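Local structure of conserved protein (Methanosarcina mazei, 2NR4) at residues 89-93 with 170-174; 157-163 with 191-196. The protein binds flavin mononucleotide and is a flavoprotein of the DUF447 family, but its biological function is not known. The contacts are given in a common frame with arbitrary orientation. Numbering follows the deposited sequence.

Contact 1 of 2, residues 89-93 with 170-174. With FMN (flavin mononucleotide), chain C.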
loop_
_atom_site.group_PDB
_atom_site.type_symbol
_atom_site.label_atom_id
_atom_site.label_comp_id
_atom_site.label_asym_id
_atom_site.label_seq_id
_atom_site.Cartn_x
_atom_site.Cartn_y
_atom_site.Cartn_z
ATOM N N ARG A 89 -11.766 8.773 -8.474
ATOM C CA ARG A 89 -13.173 9.098 -8.790
ATOM C C ARG A 89 -13.927 9.567 -7.553
ATOM O O ARG A 89 -14.696 10.530 -7.626
ATOM C CB ARG A 89 -13.874 7.885 -9.384
ATOM C CG ARG A 89 -13.392 7.550 -10.810
ATOM C CD ARG A 89 -14.270 6.516 -11.478
ATOM N NE ARG A 89 -15.681 6.903 -11.390
ATOM C CZ ARG A 89 -16.655 6.159 -10.872
ATOM N NH1 ARG A 89 -16.425 4.934 -10.396
ATOM N NH2 ARG A 89 -17.894 6.664 -10.836
ATOM N N SER A 90 -13.726 8.897 -6.414
ATOM C CA SER A 90 -14.440 9.344 -5.209
ATOM C C SER A 90 -13.917 10.687 -4.694
ATOM O O SER A 90 -14.591 11.398 -3.953
ATOM C CB SER A 90 -14.398 8.287 -4.118
ATOM O OG SER A 90 -13.080 8.159 -3.654
ATOM N N THR A 91 -12.690 11.046 -5.053
ATOM C CA THR A 91 -12.153 12.327 -4.611
ATOM C C THR A 91 -12.700 13.486 -5.408
ATOM O O THR A 91 -13.045 14.515 -4.840
ATOM C CB THR A 91 -10.602 12.384 -4.737
ATOM O OG1 THR A 91 -10.037 11.359 -3.943
ATOM C CG2 THR A 91 -10.053 13.763 -4.308
ATOM N N PHE A 92 -12.742 13.337 -6.730
ATOM C CA PHE A 92 -13.013 14.455 -7.624
ATOM C C PHE A 92 -14.367 14.402 -8.288
ATOM O O PHE A 92 -14.717 15.319 -9.056
ATOM C CB PHE A 92 -11.940 14.541 -8.713
ATOM C CG PHE A 92 -10.570 14.839 -8.172
ATOM C CD1 PHE A 92 -10.269 16.099 -7.646
ATOM C CD2 PHE A 92 -9.593 13.861 -8.158
ATOM C CE1 PHE A 92 -8.998 16.361 -7.106
ATOM C CE2 PHE A 92 -8.345 14.122 -7.625
ATOM C CZ PHE A 92 -8.049 15.363 -7.115
ATOM N N SER A 93 -15.131 13.355 -7.993
ATOM C CA SER A 93 -16.438 13.155 -8.629
ATOM C C SER A 93 -17.451 12.642 -7.635
ATOM O O SER A 93 -17.176 12.529 -6.455
ATOM C CB SER A 93 -16.348 12.151 -9.784
ATOM O OG SER A 93 -15.356 12.515 -10.720
ATOM N N ALA A 170 -3.228 17.293 -5.388
ATOM C CA ALA A 170 -4.234 17.876 -6.243
ATOM C C ALA A 170 -5.325 18.610 -5.462
ATOM O O ALA A 170 -5.765 19.675 -5.894
ATOM C CB ALA A 170 -4.840 16.817 -7.207
ATOM N N THR A 171 -5.781 18.063 -4.334
ATOM C CA THR A 171 -6.779 18.770 -3.527
ATOM C C THR A 171 -6.205 20.048 -2.919
ATOM O O THR A 171 -6.917 21.062 -2.754
ATOM C CB THR A 171 -7.435 17.888 -2.405
ATOM O OG1 THR A 171 -6.488 17.586 -1.388
ATOM C CG2 THR A 171 -8.047 16.598 -2.953
ATOM N N ARG A 172 -4.921 19.997 -2.584
ATOM C CA ARG A 172 -4.220 21.161 -2.060
ATOM C C ARG A 172 -3.992 22.230 -3.112
ATOM O O ARG A 172 -4.073 23.431 -2.793
ATOM C CB ARG A 172 -2.924 20.749 -1.397
ATOM C CG ARG A 172 -3.219 20.179 -0.048
ATOM C CD ARG A 172 -1.999 19.575 0.525
ATOM N NE ARG A 172 -2.307 18.962 1.802
ATOM C CZ ARG A 172 -1.465 18.173 2.453
ATOM N NH1 ARG A 172 -0.265 17.899 1.940
ATOM N NH2 ARG A 172 -1.831 17.664 3.613
ATOM N N TYR A 173 -3.743 21.807 -4.349
ATOM C CA TYR A 173 -3.661 22.723 -5.464
ATOM C C TYR A 173 -4.972 23.459 -5.708
ATOM O O TYR A 173 -4.976 24.625 -6.123
ATOM C CB TYR A 173 -3.230 22.026 -6.748
ATOM C CG TYR A 173 -3.180 23.010 -7.877
ATOM C CD1 TYR A 173 -2.147 23.946 -7.961
ATOM C CD2 TYR A 173 -4.196 23.051 -8.838
ATOM C CE1 TYR A 173 -2.117 24.889 -8.986
ATOM C CE2 TYR A 173 -4.178 23.996 -9.864
ATOM C CZ TYR A 173 -3.135 24.900 -9.928
ATOM O OH TYR A 173 -3.108 25.822 -10.942
ATOM N N GLN A 174 -6.080 22.764 -5.490
ATOM C CA GLN A 174 -7.401 23.375 -5.559
ATOM C C GLN A 174 -7.600 24.334 -4.385
ATOM O O GLN A 174 -8.302 25.343 -4.536
ATOM C CB GLN A 174 -8.501 22.303 -5.562
ATOM C CG GLN A 174 -8.575 21.455 -6.828
ATOM C CD GLN A 174 -9.655 20.369 -6.743
ATOM O OE1 GLN A 174 -10.395 20.142 -7.705
ATOM N NE2 GLN A 174 -9.764 19.719 -5.580
HETATM N N1 FMN C . -10.716 14.681 4.103
HETATM C C2 FMN C . -11.075 14.709 5.434
HETATM O O2 FMN C . -11.912 15.532 5.798
HETATM N N3 FMN C . -10.481 13.854 6.337
HETATM C C4 FMN C . -9.531 12.939 5.910
HETATM O O4 FMN C . -9.154 12.036 6.646
HETATM C C4A FMN C . -9.172 12.898 4.565
HETATM N N5 FMN C . -8.218 11.999 4.114
HETATM C C5A FMN C . -7.872 11.944 2.771
HETATM C C6 FMN C . -6.919 11.016 2.332
HETATM C C7 FMN C . -6.568 10.950 0.991
HETATM C C7M FMN C . -5.490 9.988 0.575
HETATM C C8 FMN C . -7.169 11.845 0.081
HETATM C C8M FMN C . -6.957 11.718 -1.381
HETATM C C9 FMN C . -8.119 12.781 0.512
HETATM C C9A FMN C . -8.480 12.819 1.871
HETATM N N10 FMN C . -9.428 13.736 2.330
HETATM C C10 FMN C . -9.771 13.779 3.665
HETATM C "C1'" FMN C . -9.968 14.786 1.406
HETATM C "C2'" FMN C . -11.330 14.328 0.900
HETATM O "O2'" FMN C . -11.226 13.030 0.379
HETATM C "C3'" FMN C . -11.749 15.245 -0.225
HETATM O "O3'" FMN C . -11.879 16.558 0.293
HETATM C "C4'" FMN C . -13.037 14.759 -0.888
HETATM O "O4'" FMN C . -13.153 15.515 -2.067
HETATM C "C5'" FMN C . -14.266 14.962 0.008
HETATM O "O5'" FMN C . -15.453 14.842 -0.748
HETATM P P FMN C . -16.955 14.862 -0.134
HETATM O O1P FMN C . -17.405 16.331 -0.216
HETATM O O2P FMN C . -16.892 14.450 1.355
HETATM O O3P FMN C . -17.832 14.000 -1.046
#

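Contact 2 of 2, residues 157-163 with 191-196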
loop_
_atom_site.group_PDB
_atom_site.type_symbol
_atom_site.label_atom_id
_atom_site.label_comp_id
_atom_site.label_asym_id
_atom_site.label_seq_id
_atom_site.Cartn_x
_atom_site.Cartn_y
_atom_site.Cartn_z
ATOM N N ASN A 157 3.215 -1.175 -3.997
ATOM C CA ASN A 157 3.440 -0.667 -5.346
ATOM C C ASN A 157 3.571 0.855 -5.247
ATOM O O ASN A 157 2.625 1.556 -4.814
ATOM C CB ASN A 157 2.290 -1.122 -6.246
ATOM C CG ASN A 157 2.457 -0.656 -7.685
ATOM O OD1 ASN A 157 2.433 0.547 -7.973
ATOM N ND2 ASN A 157 2.623 -1.601 -8.591
ATOM N N ARG A 158 4.748 1.361 -5.610
ATOM C CA ARG A 158 5.035 2.772 -5.478
ATOM C C ARG A 158 4.189 3.620 -6.441
ATOM O O ARG A 158 4.049 4.803 -6.206
ATOM C CB ARG A 158 6.508 3.049 -5.723
ATOM C CG ARG A 158 7.444 2.421 -4.645
ATOM C CD ARG A 158 8.850 2.592 -5.135
ATOM N NE ARG A 158 9.298 3.954 -4.946
ATOM C CZ ARG A 158 10.222 4.533 -5.706
ATOM N NH1 ARG A 158 10.790 3.860 -6.718
ATOM N NH2 ARG A 158 10.586 5.764 -5.442
ATOM N N GLY A 159 3.698 3.007 -7.518
ATOM C CA GLY A 159 2.798 3.664 -8.487
ATOM C C GLY A 159 1.439 3.931 -7.863
ATOM O O GLY A 159 0.903 5.060 -7.946
ATOM N N PHE A 160 0.884 2.915 -7.210
ATOM C CA PHE A 160 -0.361 3.098 -6.457
ATOM C C PHE A 160 -0.168 4.152 -5.369
ATOM O O PHE A 160 -0.969 5.079 -5.216
ATOM C CB PHE A 160 -0.832 1.779 -5.843
ATOM C CG PHE A 160 -2.078 1.933 -5.016
ATOM C CD1 PHE A 160 -3.327 1.849 -5.629
ATOM C CD2 PHE A 160 -2.012 2.254 -3.639
ATOM C CE1 PHE A 160 -4.499 2.034 -4.909
ATOM C CE2 PHE A 160 -3.207 2.443 -2.887
ATOM C CZ PHE A 160 -4.468 2.338 -3.540
ATOM N N ASN A 161 0.949 4.044 -4.638
ATOM C CA ASN A 161 1.238 4.999 -3.578
ATOM C C ASN A 161 1.364 6.423 -4.121
ATOM O O ASN A 161 0.955 7.381 -3.471
ATOM C CB ASN A 161 2.524 4.580 -2.854
ATOM C CG ASN A 161 2.402 3.228 -2.177
ATOM O OD1 ASN A 161 1.326 2.625 -2.085
ATOM N ND2 ASN A 161 3.546 2.719 -1.696
ATOM N N ALA A 162 1.920 6.554 -5.330
ATOM C CA ALA A 162 2.074 7.861 -5.980
ATOM C C ALA A 162 0.748 8.475 -6.360
ATOM O O ALA A 162 0.570 9.720 -6.261
ATOM C CB ALA A 162 2.946 7.750 -7.189
ATOM N N VAL A 163 -0.190 7.627 -6.755
ATOM C CA VAL A 163 -1.564 8.079 -7.045
ATOM C C VAL A 163 -2.218 8.650 -5.788
ATOM O O VAL A 163 -2.807 9.726 -5.851
ATOM C CB VAL A 163 -2.466 6.940 -7.606
ATOM C CG1 VAL A 163 -3.974 7.413 -7.680
ATOM C CG2 VAL A 163 -1.965 6.526 -8.999
ATOM N N LEU A 191 6.258 8.422 -11.252
ATOM C CA LEU A 191 6.303 7.135 -10.567
ATOM C C LEU A 191 5.150 6.231 -10.921
ATOM O O LEU A 191 5.289 4.997 -10.968
ATOM C CB LEU A 191 6.344 7.340 -9.049
ATOM C CG LEU A 191 7.677 7.762 -8.423
ATOM C CD1 LEU A 191 7.431 7.951 -6.940
ATOM C CD2 LEU A 191 8.762 6.678 -8.667
ATOM N N ALA A 192 3.984 6.824 -11.159
ATOM C CA ALA A 192 2.841 6.032 -11.524
ATOM C C ALA A 192 3.081 5.365 -12.876
ATOM O O ALA A 192 2.668 4.224 -13.101
ATOM C CB ALA A 192 1.581 6.934 -11.599
ATOM N N SER A 193 3.710 6.124 -13.775
ATOM C CA SER A 193 4.053 5.626 -15.092
ATOM C C SER A 193 5.112 4.520 -15.055
ATOM O O SER A 193 5.028 3.571 -15.841
ATOM C CB SER A 193 4.567 6.748 -15.980
ATOM O OG SER A 193 4.485 6.270 -17.321
ATOM N N LYS A 194 6.118 4.677 -14.185
ATOM C CA LYS A 194 7.206 3.701 -14.080
ATOM C C LYS A 194 6.761 2.478 -13.326
ATOM O O LYS A 194 7.002 1.349 -13.769
ATOM C CB LYS A 194 8.434 4.309 -13.405
ATOM C CG LYS A 194 8.981 5.498 -14.150
ATOM C CD LYS A 194 10.161 6.144 -13.409
ATOM C CE LYS A 194 11.099 6.857 -14.403
ATOM N NZ LYS A 194 11.580 5.877 -15.445
ATOM N N CYS A 195 6.087 2.693 -12.196
ATOM C CA CYS A 195 5.793 1.588 -11.243
ATOM C C CYS A 195 4.376 1.058 -11.301
ATOM O O CYS A 195 4.113 -0.086 -10.924
ATOM C CB CYS A 195 6.138 2.009 -9.782
ATOM S SG CYS A 195 7.845 2.604 -9.537
ATOM N N GLY A 196 3.422 1.875 -11.772
ATOM C CA GLY A 196 2.036 1.413 -11.745
ATOM C C GLY A 196 1.728 0.504 -12.908
ATOM O O GLY A 196 2.547 0.371 -13.815
#

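Contact 1 of 2, residues 89-93 with 170-174
F92 reaches from the last turn of helix 84-92 to helix 158-176, where its ring lies against A170, T171 and Q174. The closest approach is F92 CZ to A170 CB, 3.5 Å. F92 CE1 lies 4.3 Å from T171 CG2. At the ring edge, near its plane, Q174 NE2 stands 3.8 Å from F92 CE1. T91 adds a methyl contact, CG2 to T171 CG2 at 3.7 Å. No hydrogen bond joins the two segments, and the buried area is a modest 158 Å². The contact ties a helix of the FMN-binding barrel domain to the C-terminal helical bundle, at the flavin pocket. The backbone O of T91 accepts a hydrogen bond from FMN O4' at 2.9 Å, so the ribityl chain is anchored in part at the C-terminal end of helix 84-92. Both threonine hydroxyls turn back to their own helices: T91 OG1 bonds to F87 O and T171 OG1 to V168 O. Helix 198-210 extends the apolar patch, with I207 touching both F92 and A170.

Contact 2 of 2, residues 157-163 with 191-196
R158, C195 and L191 bury the most surface where two consecutive helices of the C-terminal bundle pack as an antiparallel pair. Segments 158-163 and 191-195 of these helices run at 159° to each other, and their axes approach to 7.5 Å. So close an approach depends on G159. G159 CA lies 3.9 Å from A192 CA, and a CB there would collide with G196 N. C195 packs over this glycine, with C195 CB 3.5 Å from G159 N. C195 SG lies 4.1 Å from R158 CB. L191 meets the far end of the R158 side chain: L191 CD2 lies over one face of the guanidinium, 3.8 Å from R158 NH2. That group also forms a salt bridge with E165 of the second subunit, so the contact forms part of the dimer interface. L191 CB also touches A162 CB at 3.9 Å. N157 is the N-cap of its helix. N157 OD1 accepts from F160 N at 2.9 Å, while N157 ND2 donates to C195 O at 3.2 Å.

In the fold
Both contacts use helix 158-176, at different levels. Contact 2 takes its N-terminal end and contact 1 a later part. Their centres lie 18 Å apart, and they do not touch. Contact 1 links the bundle to the barrel domain. It is partly buried, with Q174 exposed, and it borders the ribityl chain of FMN. Contact 2 stays within the bundle and is buried, although it lies farther from the centre of the chain; the second subunit covers part of it. The chemistry differs accordingly. Contact 1 is made by side chains alone across a wider gap. Contact 2 brings backbones together and adds a hydrogen bond between its segments. Helix 198-210 packs on both.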